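PDB 1O89: probable acrylyl-CoA reductase AcuI from Escherichia coli, which probably catalyses the NADPH-dependent reduction of acrylyl-CoA to propanoyl-CoA, working as a homodimer. Local coordinates for residues 23-28 with 322-327; 132-137 with 298-303; 215-220 with 231-236. All coordinates share one frame; numbering follows the deposited sequence.

Interaction 1: 23-28 with 322-327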
ATOM      1  N   GLN A  23      18.480 -36.106  17.814  1.00 62.65           N
ATOM      2  CA  GLN A  23      17.706 -35.548  18.913  1.00 61.69           C
ATOM      3  C   GLN A  23      16.849 -34.397  18.405  1.00 56.87           C
ATOM      4  O   GLN A  23      17.263 -33.626  17.553  1.00 53.52           O
ATOM      5  CB  GLN A  23      18.624 -35.028  20.027  1.00 63.34           C
ATOM      6  CG  GLN A  23      19.497 -36.077  20.672  1.00 69.96           C
ATOM      7  CD  GLN A  23      18.836 -36.755  21.870  1.00 75.58           C
ATOM      8  OE1 GLN A  23      18.820 -36.201  22.980  1.00 79.71           O
ATOM      9  NE2 GLN A  23      18.306 -37.957  21.654  1.00 77.33           N
ATOM     10  N   ALA A  24      15.664 -34.263  18.978  1.00 56.37           N
ATOM     11  CA  ALA A  24      14.706 -33.258  18.542  1.00 53.49           C
ATOM     12  C   ALA A  24      13.675 -33.010  19.627  1.00 54.55           C
ATOM     13  O   ALA A  24      13.246 -33.951  20.301  1.00 57.20           O
ATOM     14  CB  ALA A  24      14.019 -33.729  17.289  1.00 52.43           C
ATOM     15  N   LEU A  25      13.290 -31.751  19.811  1.00 53.03           N
ATOM     16  CA  LEU A  25      12.102 -31.432  20.586  1.00 54.50           C
ATOM     17  C   LEU A  25      10.888 -31.679  19.688  1.00 53.25           C
ATOM     18  O   LEU A  25      10.715 -30.999  18.687  1.00 50.54           O
ATOM     19  CB  LEU A  25      12.118 -29.987  21.083  1.00 54.27           C
ATOM     20  CG  LEU A  25      10.973 -29.646  22.057  1.00 57.68           C
ATOM     21  CD1 LEU A  25      11.310 -30.103  23.455  1.00 62.04           C
ATOM     22  CD2 LEU A  25      10.656 -28.155  22.043  1.00 57.24           C
ATOM     23  N   LEU A  26      10.085 -32.674  20.058  1.00 55.23           N
ATOM     24  CA  LEU A  26       8.897 -33.082  19.316  1.00 55.79           C
ATOM     25  C   LEU A  26       7.618 -32.670  20.057  1.00 58.47           C
ATOM     26  O   LEU A  26       7.455 -32.937  21.243  1.00 60.40           O
ATOM     27  CB  LEU A  26       8.909 -34.606  19.099  1.00 57.31           C
ATOM     28  CG  LEU A  26       7.989 -35.189  18.013  1.00 57.58           C
ATOM     29  CD1 LEU A  26       8.484 -34.812  16.632  1.00 55.85           C
ATOM     30  CD2 LEU A  26       7.869 -36.714  18.127  1.00 59.82           C
ATOM     31  N   LEU A  27       6.723 -32.004  19.334  1.00 58.51           N
ATOM     32  CA  LEU A  27       5.418 -31.633  19.853  1.00 61.97           C
ATOM     33  C   LEU A  27       4.409 -32.666  19.388  1.00 64.32           C
ATOM     34  O   LEU A  27       4.355 -32.991  18.211  1.00 62.50           O
ATOM     35  CB  LEU A  27       5.017 -30.244  19.355  1.00 61.07           C
ATOM     36  CG  LEU A  27       5.988 -29.104  19.678  1.00 59.70           C
ATOM     37  CD1 LEU A  27       5.363 -27.737  19.357  1.00 60.30           C
ATOM     38  CD2 LEU A  27       6.446 -29.173  21.132  1.00 61.42           C
ATOM     39  N   GLU A  28       3.633 -33.192  20.325  1.00 69.17           N
ATOM     40  CA  GLU A  28       2.585 -34.169  20.035  1.00 72.90           C
ATOM     41  C   GLU A  28       1.293 -33.708  20.695  1.00 77.97           C
ATOM     42  O   GLU A  28       1.333 -33.098  21.762  1.00 80.01           O
ATOM     43  CB  GLU A  28       2.979 -35.539  20.587  1.00 74.53           C
ATOM     44  CG  GLU A  28       4.124 -36.200  19.840  1.00 72.48           C
ATOM     45  CD  GLU A  28       4.646 -37.450  20.528  1.00 75.97           C
ATOM     46  OE1 GLU A  28       5.269 -37.342  21.611  1.00 78.81           O
ATOM     47  OE2 GLU A  28       4.438 -38.548  19.980  1.00 78.22           O
ATOM     48  N   SER A 322      16.248 -29.523  25.787  1.00 69.34           N
ATOM     49  CA  SER A 322      15.502 -30.018  26.944  1.00 74.54           C
ATOM     50  C   SER A 322      14.972 -28.885  27.828  1.00 74.76           C
ATOM     51  O   SER A 322      14.036 -29.089  28.595  1.00 79.20           O
ATOM     52  CB  SER A 322      16.367 -30.972  27.774  1.00 79.58           C
ATOM     53  OG  SER A 322      17.470 -30.286  28.358  1.00 78.90           O
ATOM     54  N   GLU A 323      15.584 -27.704  27.726  1.00 70.96           N
ATOM     55  CA  GLU A 323      15.114 -26.500  28.426  1.00 71.62           C
ATOM     56  C   GLU A 323      14.077 -25.685  27.656  1.00 69.64           C
ATOM     57  O   GLU A 323      13.509 -24.747  28.204  1.00 71.29           O
ATOM     58  CB  GLU A 323      16.283 -25.570  28.745  1.00 69.79           C
ATOM     59  CG  GLU A 323      17.337 -26.171  29.647  1.00 73.20           C
ATOM     60  CD  GLU A 323      18.566 -25.298  29.721  1.00 71.55           C
ATOM     61  OE1 GLU A 323      18.589 -24.387  30.569  1.00 74.68           O
ATOM     62  OE2 GLU A 323      19.503 -25.518  28.932  1.00 69.00           O
ATOM     63  N   ALA A 324      13.843 -26.023  26.392  1.00 66.86           N
ATOM     64  CA  ALA A 324      12.923 -25.258  25.554  1.00 65.85           C
ATOM     65  C   ALA A 324      11.494 -25.195  26.104  1.00 71.06           C
ATOM     66  O   ALA A 324      10.865 -24.156  26.000  1.00 72.02           O
ATOM     67  CB  ALA A 324      12.931 -25.792  24.109  1.00 63.10           C
ATOM     68  N   PRO A 325      10.964 -26.288  26.659  1.00 75.65           N
ATOM     69  CA  PRO A 325       9.633 -26.248  27.279  1.00 82.05           C
ATOM     70  C   PRO A 325       9.516 -25.234  28.425  1.00 86.05           C
ATOM     71  O   PRO A 325       8.587 -24.425  28.437  1.00 89.30           O
ATOM     72  CB  PRO A 325       9.446 -27.682  27.785  1.00 86.36           C
ATOM     73  CG  PRO A 325      10.333 -28.507  26.902  1.00 81.53           C
ATOM     74  CD  PRO A 325      11.537 -27.648  26.703  1.00 76.03           C
ATOM     75  N   ASN A 326      10.456 -25.267  29.364  1.00 86.37           N
ATOM     76  CA  ASN A 326      10.425 -24.341  30.482  1.00 90.76           C
ATOM     77  C   ASN A 326      10.662 -22.889  30.049  1.00 87.83           C
ATOM     78  O   ASN A 326       9.979 -21.986  30.531  1.00 92.81           O
ATOM     79  CB  ASN A 326      11.429 -24.765  31.561  1.00 92.51           C
ATOM     80  CG  ASN A 326      10.938 -25.950  32.394  1.00 99.73           C
ATOM     81  OD1 ASN A 326      11.698 -26.511  33.182  1.00102.37           O
ATOM     82  ND2 ASN A 326       9.671 -26.334  32.223  1.00104.21           N
ATOM     83  N   PHE A 327      11.611 -22.669  29.142  1.00 80.82           N
ATOM     84  CA  PHE A 327      11.870 -21.328  28.606  1.00 78.40           C
ATOM     85  C   PHE A 327      10.730 -20.821  27.728  1.00 79.84           C
ATOM     86  O   PHE A 327      10.519 -19.614  27.623  1.00 81.51           O
ATOM     87  CB  PHE A 327      13.207 -21.272  27.845  1.00 71.98           C
ATOM     88  CG  PHE A 327      14.365 -20.909  28.723  1.00 71.87           C
ATOM     89  CD1 PHE A 327      14.852 -21.823  29.654  1.00 74.45           C
ATOM     90  CD2 PHE A 327      14.935 -19.644  28.659  1.00 71.55           C
ATOM     91  CE1 PHE A 327      15.905 -21.490  30.507  1.00 75.90           C
ATOM     92  CE2 PHE A 327      15.990 -19.301  29.494  1.00 72.73           C
ATOM     93  CZ  PHE A 327      16.479 -20.229  30.424  1.00 74.91           C
TER
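The puckered ring of Pro325 meets Leu25 through its CG, which lies 3.9 Å from CD1 of Leu25. The setting is the catalytic part of the medium-chain dehydrogenase/reductase fold. Strand 23-28, paired antiparallel with strand 35-40, meets helix 324-332, which the chain forms almost three hundred residues later. This strand-on-helix packing joins the first strand of the chain to a helix close to its C-terminal end.

Leu25 is the one strand residue that reaches across. Its CG stands anti to the backbone N (chi1 -173°), which carries the fork of the side chain toward the helix, and the two methyls divide the work. CD1 goes to the proline ring, while CD2 of Leu25 rests 3.9 Å from CB of Ala324. The Leu25 and Pro325 side chains run past each other in opposite directions, touching flank to flank.

Each residue type fits its place. A branched leucine supplies two apolar ends for two neighbouring helix residues. The small methyl of Ala324 leaves room for Leu25 CD2. Near the start of a helix a proline costs little, because the N-H groups of the first residues have no helical acceptor, and its ring offers a stiff apolar surface. The turn itself is secured by the bond from Phe327 N to Glu323 O, 3.0 Å long.

Leu25 also packs on Val38 of the partner strand and on Ile68 of helix 62-69, so the helix contact is one side of a larger apolar cluster. The backbone of Leu25 is hydrogen-bonded to that of Leu119, tying the strand into its surroundings. The second ring carbon takes a slightly looser part, Pro325 CD standing 4.1 Å from Leu25 CD1.

Interaction 2: 132-137 with 298-303; sequences AMPQGL and QAWQRL
Trp300 packs against Pro134 and Leu137, joining helix 293-306 to a type II beta turn from Pro134 to Leu137. In this two-domain medium-chain dehydrogenase/reductase fold, the turn leads from strand 131-132 of the GroES-like region into helix 139-161, whereas helix 293-306 belongs to the zinc-binding-dehydrogenase region.

The indole points at the turn from its own helix, CG lying beside the backbone N (chi1 -81°). Pro134 meets the root of that side chain: its CG is 3.8 Å from Trp300 CB, and the two side chains pass at a slant. Leu137 reaches the six-membered ring with CD1, its side chain crossing that of Trp300 at about a right angle. Proline and leucine thus offer apolar carbon to a large aromatic side chain.

Leu137 N bonds to Pro134 O at 3.2 Å and closes the turn. Gly136 takes the positive phi (98°) expected at its third position, where a CB would be pressed against the carbonyl O of Gln135. One face of the indole carries Leu303 CD1, 3.9 Å above the plane toward the rim, and Phe150 of helix 139-161 also meets the ring. Leu137 CD1 sits 3.6 Å from Trp300 CE3 and 3.7 Å from Trp300 CZ3.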
ATOM      1  N   ALA A 132      22.363 -19.148   1.604  1.00 58.10           N
ATOM      2  CA  ALA A 132      23.806 -19.282   1.787  1.00 59.34           C
ATOM      3  C   ALA A 132      24.255 -18.272   2.832  1.00 57.77           C
ATOM      4  O   ALA A 132      23.873 -17.107   2.762  1.00 57.53           O
ATOM      5  CB  ALA A 132      24.536 -19.047   0.475  1.00 63.74           C
ATOM      6  N   MET A 133      25.039 -18.728   3.808  1.00 56.92           N
ATOM      7  CA  MET A 133      25.475 -17.872   4.906  1.00 56.09           C
ATOM      8  C   MET A 133      26.129 -16.656   4.279  1.00 59.00           C
ATOM      9  O   MET A 133      27.116 -16.807   3.576  1.00 62.42           O
ATOM     10  CB  MET A 133      26.470 -18.596   5.826  1.00 56.10           C
ATOM     11  CG  MET A 133      26.805 -17.858   7.128  1.00 56.04           C
ATOM     12  SD  MET A 133      25.363 -17.843   8.305  1.00 56.33           S
ATOM     13  CE  MET A 133      25.247 -16.363   8.565  1.00 56.08           C
ATOM     14  N   PRO A 134      25.564 -15.466   4.484  1.00 58.75           N
ATOM     15  CA  PRO A 134      26.161 -14.238   3.941  1.00 61.82           C
ATOM     16  C   PRO A 134      27.506 -13.920   4.584  1.00 62.91           C
ATOM     17  O   PRO A 134      27.719 -14.236   5.763  1.00 59.81           O
ATOM     18  CB  PRO A 134      25.135 -13.152   4.301  1.00 60.96           C
ATOM     19  CG  PRO A 134      23.900 -13.873   4.676  1.00 57.95           C
ATOM     20  CD  PRO A 134      24.323 -15.178   5.226  1.00 56.17           C
ATOM     21  N   GLN A 135      28.393 -13.297   3.812  1.00 67.20           N
ATOM     22  CA  GLN A 135      29.694 -12.881   4.316  1.00 69.50           C
ATOM     23  C   GLN A 135      29.494 -11.913   5.472  1.00 68.26           C
ATOM     24  O   GLN A 135      28.715 -10.969   5.369  1.00 68.08           O
ATOM     25  CB  GLN A 135      30.513 -12.198   3.213  1.00 74.94           C
ATOM     26  CG  GLN A 135      30.891 -13.114   2.043  1.00 78.44           C
ATOM     27  CD  GLN A 135      31.967 -12.511   1.144  1.00 85.52           C
ATOM     28  OE1 GLN A 135      33.107 -12.988   1.121  1.00 87.51           O
ATOM     29  NE2 GLN A 135      31.606 -11.461   0.401  1.00 89.10           N
ATOM     30  N   GLY A 136      30.195 -12.154   6.575  1.00 67.75           N
ATOM     31  CA  GLY A 136      30.108 -11.298   7.740  1.00 67.35           C
ATOM     32  C   GLY A 136      29.170 -11.811   8.818  1.00 63.80           C
ATOM     33  O   GLY A 136      29.122 -11.249   9.900  1.00 64.12           O
ATOM     34  N   LEU A 137      28.420 -12.863   8.530  1.00 61.69           N
ATOM     35  CA  LEU A 137      27.558 -13.485   9.530  1.00 59.17           C
ATOM     36  C   LEU A 137      27.991 -14.914   9.778  1.00 58.21           C
ATOM     37  O   LEU A 137      28.568 -15.547   8.903  1.00 59.45           O
ATOM     38  CB  LEU A 137      26.097 -13.518   9.067  1.00 57.06           C
ATOM     39  CG  LEU A 137      25.119 -12.376   9.322  1.00 58.49           C
ATOM     40  CD1 LEU A 137      23.717 -12.874   9.020  1.00 56.60           C
ATOM     41  CD2 LEU A 137      25.204 -11.832  10.739  1.00 58.84           C
ATOM     42  N   GLN A 298      18.910 -10.503  -0.656  1.00 56.89           N
ATOM     43  CA  GLN A 298      19.147  -9.074  -0.621  1.00 57.54           C
ATOM     44  C   GLN A 298      18.984  -8.519   0.799  1.00 53.82           C
ATOM     45  O   GLN A 298      19.775  -7.693   1.233  1.00 55.12           O
ATOM     46  CB  GLN A 298      18.228  -8.373  -1.608  1.00 58.99           C
ATOM     47  CG  GLN A 298      18.334  -6.856  -1.611  1.00 61.32           C
ATOM     48  CD  GLN A 298      17.352  -6.202  -2.574  1.00 65.19           C
ATOM     49  OE1 GLN A 298      17.489  -5.015  -2.883  1.00 67.65           O
ATOM     50  NE2 GLN A 298      16.371  -6.970  -3.056  1.00 64.57           N
ATOM     51  N   ALA A 299      17.985  -8.999   1.528  1.00 50.81           N
ATOM     52  CA  ALA A 299      17.713  -8.500   2.865  1.00 48.57           C
ATOM     53  C   ALA A 299      18.794  -8.909   3.839  1.00 48.67           C
ATOM     54  O   ALA A 299      19.129  -8.133   4.739  1.00 48.51           O
ATOM     55  CB  ALA A 299      16.352  -8.978   3.379  1.00 46.59           C
ATOM     56  N   TRP A 300      19.303 -10.127   3.693  1.00 49.82           N
ATOM     57  CA  TRP A 300      20.342 -10.604   4.594  1.00 51.93           C
ATOM     58  C   TRP A 300      21.628  -9.830   4.372  1.00 54.65           C
ATOM     59  O   TRP A 300      22.341  -9.554   5.327  1.00 56.44           O
ATOM     60  CB  TRP A 300      20.582 -12.117   4.461  1.00 54.25           C
ATOM     61  CG  TRP A 300      19.570 -12.902   5.234  1.00 53.13           C
ATOM     62  CD1 TRP A 300      18.494 -13.556   4.731  1.00 51.71           C
ATOM     63  CD2 TRP A 300      19.510 -13.065   6.657  1.00 53.82           C
ATOM     64  NE1 TRP A 300      17.772 -14.133   5.743  1.00 52.40           N
ATOM     65  CE2 TRP A 300      18.370 -13.844   6.939  1.00 52.71           C
ATOM     66  CE3 TRP A 300      20.325 -12.653   7.725  1.00 55.59           C
ATOM     67  CZ2 TRP A 300      18.016 -14.219   8.232  1.00 54.42           C
ATOM     68  CZ3 TRP A 300      19.975 -13.018   9.009  1.00 57.81           C
ATOM     69  CH2 TRP A 300      18.826 -13.801   9.255  1.00 58.26           C
ATOM     70  N   GLN A 301      21.931  -9.498   3.120  1.00 56.37           N
ATOM     71  CA  GLN A 301      23.111  -8.696   2.800  1.00 60.40           C
ATOM     72  C   GLN A 301      22.993  -7.303   3.434  1.00 58.36           C
ATOM     73  O   GLN A 301      23.954  -6.776   3.984  1.00 60.36           O
ATOM     74  CB  GLN A 301      23.260  -8.559   1.284  1.00 63.97           C
ATOM     75  CG  GLN A 301      24.628  -8.139   0.842  1.00 72.01           C
ATOM     76  CD  GLN A 301      24.677  -6.739   0.244  1.00 76.06           C
ATOM     77  OE1 GLN A 301      23.963  -5.820   0.693  1.00 72.68           O
ATOM     78  NE2 GLN A 301      25.544  -6.563  -0.758  1.00 82.37           N
ATOM     79  N   ARG A 302      21.797  -6.731   3.354  1.00 54.92           N
ATOM     80  CA  ARG A 302      21.512  -5.422   3.926  1.00 54.24           C
ATOM     81  C   ARG A 302      21.648  -5.414   5.459  1.00 53.18           C
ATOM     82  O   ARG A 302      22.139  -4.435   6.031  1.00 54.99           O
ATOM     83  CB  ARG A 302      20.107  -4.957   3.512  1.00 52.15           C
ATOM     84  CG  ARG A 302      20.021  -4.438   2.063  1.00 54.68           C
ATOM     85  CD  ARG A 302      20.850  -3.199   1.801  1.00 57.59           C
ATOM     86  NE  ARG A 302      20.462  -2.120   2.706  1.00 56.83           N
ATOM     87  CZ  ARG A 302      19.453  -1.275   2.494  1.00 57.78           C
ATOM     88  NH1 ARG A 302      18.721  -1.333   1.377  1.00 58.91           N
ATOM     89  NH2 ARG A 302      19.185  -0.344   3.401  1.00 57.23           N
ATOM     90  N   LEU A 303      21.238  -6.505   6.110  1.00 51.21           N
ATOM     91  CA  LEU A 303      21.368  -6.630   7.564  1.00 50.95           C
ATOM     92  C   LEU A 303      22.826  -6.610   8.009  1.00 53.97           C
ATOM     93  O   LEU A 303      23.152  -6.071   9.057  1.00 55.99           O
ATOM     94  CB  LEU A 303      20.710  -7.917   8.048  1.00 50.10           C
ATOM     95  CG  LEU A 303      19.196  -7.830   8.137  1.00 48.08           C
ATOM     96  CD1 LEU A 303      18.569  -9.209   8.006  1.00 47.81           C
ATOM     97  CD2 LEU A 303      18.812  -7.170   9.432  1.00 50.44           C
TER

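Interaction 3: 215-220 with 231-236; sequences RVLPRD and QVWAGA
Arg215 reaches from an edge strand of the parallel Rossmann sheet toward Trp233, across the two strands, 195-199 and 170-173, that separate strands 213-218 and 233-238. The CA atoms of Arg215 and Trp233 are 13.2 Å apart, so only long side chains can span the distance. Bending at chi3 (-119°) carries the guanidinium to the far end of the indole, where Arg215 NH2 lies 3.8 Å from Trp233 CH2. The two planes are only 20° apart, though the approach is oblique. A salt bridge to OE1 of Glu170 on strand 170-173 holds the same NH2.

Leu217, two residues on, points to the same side of the sheet. Its CD1 comes to the edge of the indole, near the ring plane, so an apolar methyl meets the rim beside the guanidinium. Further along, Arg219 contributes to the NADP(+) site, and its NH1 makes a 3.2 Å salt bridge with OD1 of neighbouring Asp220. A basic residue here, just past the third Rossmann strand, is consistent with a role in holding the 2'-phosphate.

The indole is long enough to lie over strands 170-173 and 195-199, touching Val172 and Val196. NE1 is hydrogen-bonded to OE1 of Gln251, and Val232 CG2 sits 3.5 Å above the plane over the ring centre. On the six-membered ring, Trp233 CH2 is 4.1 Å from Leu217 CD1.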
ATOM      1  N   ARG A 215      12.268   9.848  20.478  1.00 78.14           N
ATOM      2  CA  ARG A 215      11.196   9.945  21.473  1.00 80.38           C
ATOM      3  C   ARG A 215      10.351   8.678  21.519  1.00 78.18           C
ATOM      4  O   ARG A 215      10.320   7.893  20.565  1.00 74.80           O
ATOM      5  CB  ARG A 215      10.308  11.183  21.244  1.00 81.66           C
ATOM      6  CG  ARG A 215      10.482  11.864  19.889  1.00 79.53           C
ATOM      7  CD  ARG A 215       9.653  13.122  19.711  1.00 80.89           C
ATOM      8  NE  ARG A 215       8.703  13.016  18.603  1.00 76.71           N
ATOM      9  CZ  ARG A 215       7.375  12.978  18.726  1.00 77.80           C
ATOM     10  NH1 ARG A 215       6.785  13.028  19.918  1.00 82.27           N
ATOM     11  NH2 ARG A 215       6.614  12.892  17.641  1.00 74.83           N
ATOM     12  N   VAL A 216       9.670   8.492  22.644  1.00 80.67           N
ATOM     13  CA  VAL A 216       8.861   7.307  22.882  1.00 79.71           C
ATOM     14  C   VAL A 216       7.445   7.681  23.331  1.00 81.89           C
ATOM     15  O   VAL A 216       7.263   8.348  24.348  1.00 86.32           O
ATOM     16  CB  VAL A 216       9.504   6.400  23.944  1.00 81.52           C
ATOM     17  CG1 VAL A 216       8.644   5.144  24.177  1.00 80.74           C
ATOM     18  CG2 VAL A 216      10.953   6.034  23.555  1.00 79.68           C
ATOM     19  N   LEU A 217       6.452   7.231  22.570  1.00 79.29           N
ATOM     20  CA  LEU A 217       5.047   7.467  22.869  1.00 81.09           C
ATOM     21  C   LEU A 217       4.381   6.205  23.442  1.00 81.80           C
ATOM     22  O   LEU A 217       4.769   5.092  23.094  1.00 79.55           O
ATOM     23  CB  LEU A 217       4.337   7.900  21.581  1.00 78.13           C
ATOM     24  CG  LEU A 217       5.031   9.019  20.795  1.00 76.72           C
ATOM     25  CD1 LEU A 217       4.252   9.373  19.552  1.00 74.73           C
ATOM     26  CD2 LEU A 217       5.228  10.247  21.673  1.00 82.44           C
ATOM     27  N   PRO A 218       3.382   6.366  24.314  1.00 85.37           N
ATOM     28  CA  PRO A 218       2.589   5.219  24.781  1.00 86.34           C
ATOM     29  C   PRO A 218       1.614   4.680  23.721  1.00 83.43           C
ATOM     30  O   PRO A 218       1.101   5.446  22.901  1.00 82.13           O
ATOM     31  CB  PRO A 218       1.827   5.780  25.996  1.00 91.82           C
ATOM     32  CG  PRO A 218       1.775   7.257  25.792  1.00 92.79           C
ATOM     33  CD  PRO A 218       2.949   7.630  24.934  1.00 89.38           C
ATOM     34  N   ARG A 219       1.369   3.369  23.748  1.00 82.68           N
ATOM     35  CA  ARG A 219       0.449   2.730  22.805  1.00 80.50           C
ATOM     36  C   ARG A 219      -0.998   3.179  23.013  1.00 82.86           C
ATOM     37  O   ARG A 219      -1.813   3.069  22.092  1.00 80.60           O
ATOM     38  CB  ARG A 219       0.527   1.199  22.919  1.00 80.22           C
ATOM     39  CG  ARG A 219      -0.084   0.423  21.722  1.00 77.68           C
ATOM     40  CD  ARG A 219      -0.959  -0.776  22.132  1.00 81.55           C
ATOM     41  NE  ARG A 219      -2.394  -0.461  22.161  1.00 84.51           N
ATOM     42  CZ  ARG A 219      -3.149  -0.285  23.260  1.00 89.46           C
ATOM     43  NH1 ARG A 219      -2.642  -0.368  24.490  1.00 93.20           N
ATOM     44  NH2 ARG A 219      -4.444  -0.011  23.124  1.00 91.01           N
ATOM     45  N   ASP A 220      -1.301   3.676  24.216  1.00 87.13           N
ATOM     46  CA  ASP A 220      -2.646   4.132  24.578  1.00 90.67           C
ATOM     47  C   ASP A 220      -3.122   5.334  23.758  1.00 89.78           C
ATOM     48  O   ASP A 220      -4.329   5.516  23.580  1.00 91.15           O
ATOM     49  CB  ASP A 220      -2.713   4.472  26.078  1.00 96.11           C
ATOM     50  CG  ASP A 220      -2.548   3.246  26.962  1.00 98.43           C
ATOM     51  OD1 ASP A 220      -2.487   2.125  26.411  1.00 96.86           O
ATOM     52  OD2 ASP A 220      -2.463   3.295  28.212  1.00103.35           O
ATOM     53  N   GLN A 231      -0.864  15.608   9.842  1.00 63.11           N
ATOM     54  CA  GLN A 231       0.233  14.893   9.189  1.00 60.38           C
ATOM     55  C   GLN A 231       1.521  15.008  10.013  1.00 61.20           C
ATOM     56  O   GLN A 231       2.076  16.096  10.130  1.00 62.74           O
ATOM     57  CB  GLN A 231       0.497  15.478   7.796  1.00 59.45           C
ATOM     58  CG  GLN A 231      -0.495  15.078   6.717  1.00 58.41           C
ATOM     59  CD  GLN A 231      -0.377  15.952   5.481  1.00 59.80           C
ATOM     60  OE1 GLN A 231       0.414  15.666   4.585  1.00 59.49           O
ATOM     61  NE2 GLN A 231      -1.150  17.031   5.442  1.00 60.57           N
ATOM     62  N   VAL A 232       1.989  13.890  10.572  1.00 59.97           N
ATOM     63  CA  VAL A 232       3.232  13.885  11.358  1.00 61.00           C
ATOM     64  C   VAL A 232       4.308  12.885  10.893  1.00 58.20           C
ATOM     65  O   VAL A 232       5.486  13.138  11.117  1.00 58.88           O
ATOM     66  CB  VAL A 232       2.957  13.710  12.895  1.00 63.53           C
ATOM     67  CG1 VAL A 232       2.351  14.978  13.490  1.00 67.50           C
ATOM     68  CG2 VAL A 232       2.052  12.527  13.184  1.00 62.93           C
ATOM     69  N   TRP A 233       3.945  11.779  10.240  1.00 55.67           N
ATOM     70  CA  TRP A 233       4.954  10.755   9.874  1.00 53.75           C
ATOM     71  C   TRP A 233       5.305  10.702   8.386  1.00 52.38           C
ATOM     72  O   TRP A 233       4.418  10.671   7.531  1.00 50.81           O
ATOM     73  CB  TRP A 233       4.531   9.342  10.306  1.00 52.41           C
ATOM     74  CG  TRP A 233       3.901   9.242  11.633  1.00 53.27           C
ATOM     75  CD1 TRP A 233       2.661   8.760  11.910  1.00 52.48           C
ATOM     76  CD2 TRP A 233       4.477   9.617  12.878  1.00 56.96           C
ATOM     77  NE1 TRP A 233       2.411   8.837  13.257  1.00 56.22           N
ATOM     78  CE2 TRP A 233       3.519   9.347  13.881  1.00 59.08           C
ATOM     79  CE3 TRP A 233       5.709  10.165  13.256  1.00 59.07           C
ATOM     80  CZ2 TRP A 233       3.751   9.611  15.230  1.00 61.31           C
ATOM     81  CZ3 TRP A 233       5.940  10.425  14.601  1.00 61.87           C
ATOM     82  CH2 TRP A 233       4.963  10.153  15.568  1.00 63.44           C
ATOM     83  N   ALA A 234       6.606  10.656   8.087  1.00 52.70           N
ATOM     84  CA  ALA A 234       7.084  10.446   6.714  1.00 51.35           C
ATOM     85  C   ALA A 234       6.942   8.984   6.328  1.00 49.37           C
ATOM     86  O   ALA A 234       6.652   8.649   5.167  1.00 48.69           O
ATOM     87  CB  ALA A 234       8.529  10.876   6.588  1.00 52.37           C
ATOM     88  N   GLY A 235       7.183   8.121   7.305  1.00 49.01           N
ATOM     89  CA  GLY A 235       7.056   6.692   7.138  1.00 47.14           C
ATOM     90  C   GLY A 235       6.738   6.001   8.452  1.00 47.67           C
ATOM     91  O   GLY A 235       6.795   6.614   9.528  1.00 48.88           O
ATOM     92  N   ALA A 236       6.417   4.711   8.364  1.00 46.05           N
ATOM     93  CA  ALA A 236       6.057   3.938   9.545  1.00 46.57           C
ATOM     94  C   ALA A 236       6.310   2.447   9.346  1.00 45.12           C
ATOM     95  O   ALA A 236       6.180   1.914   8.243  1.00 43.41           O
ATOM     96  CB  ALA A 236       4.572   4.197   9.942  1.00 47.58           C
TER

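In the fold
The three contacts are nested along the chain: 215-220 with 231-236 falls inside the loop closed by interaction 2, which itself falls inside that closed by interaction 1. In space they are separate. The centres of interactions 1 and 2 are about 29 Å apart. Those of interactions 2 and 3 are about 30 Å apart. Interactions 1 and 3, with centres about 39 Å apart, lie on opposite sides of the chain's centre. Interaction 1 is remote from the NADP(+) site. Interaction 2 joins the two regions near it, the side chain of Trp300 being about 9 Å from that of Ser288. Interaction 3 contains Arg219 of the site, and the Leu217 side chain is about 8 Å from that of Ser199.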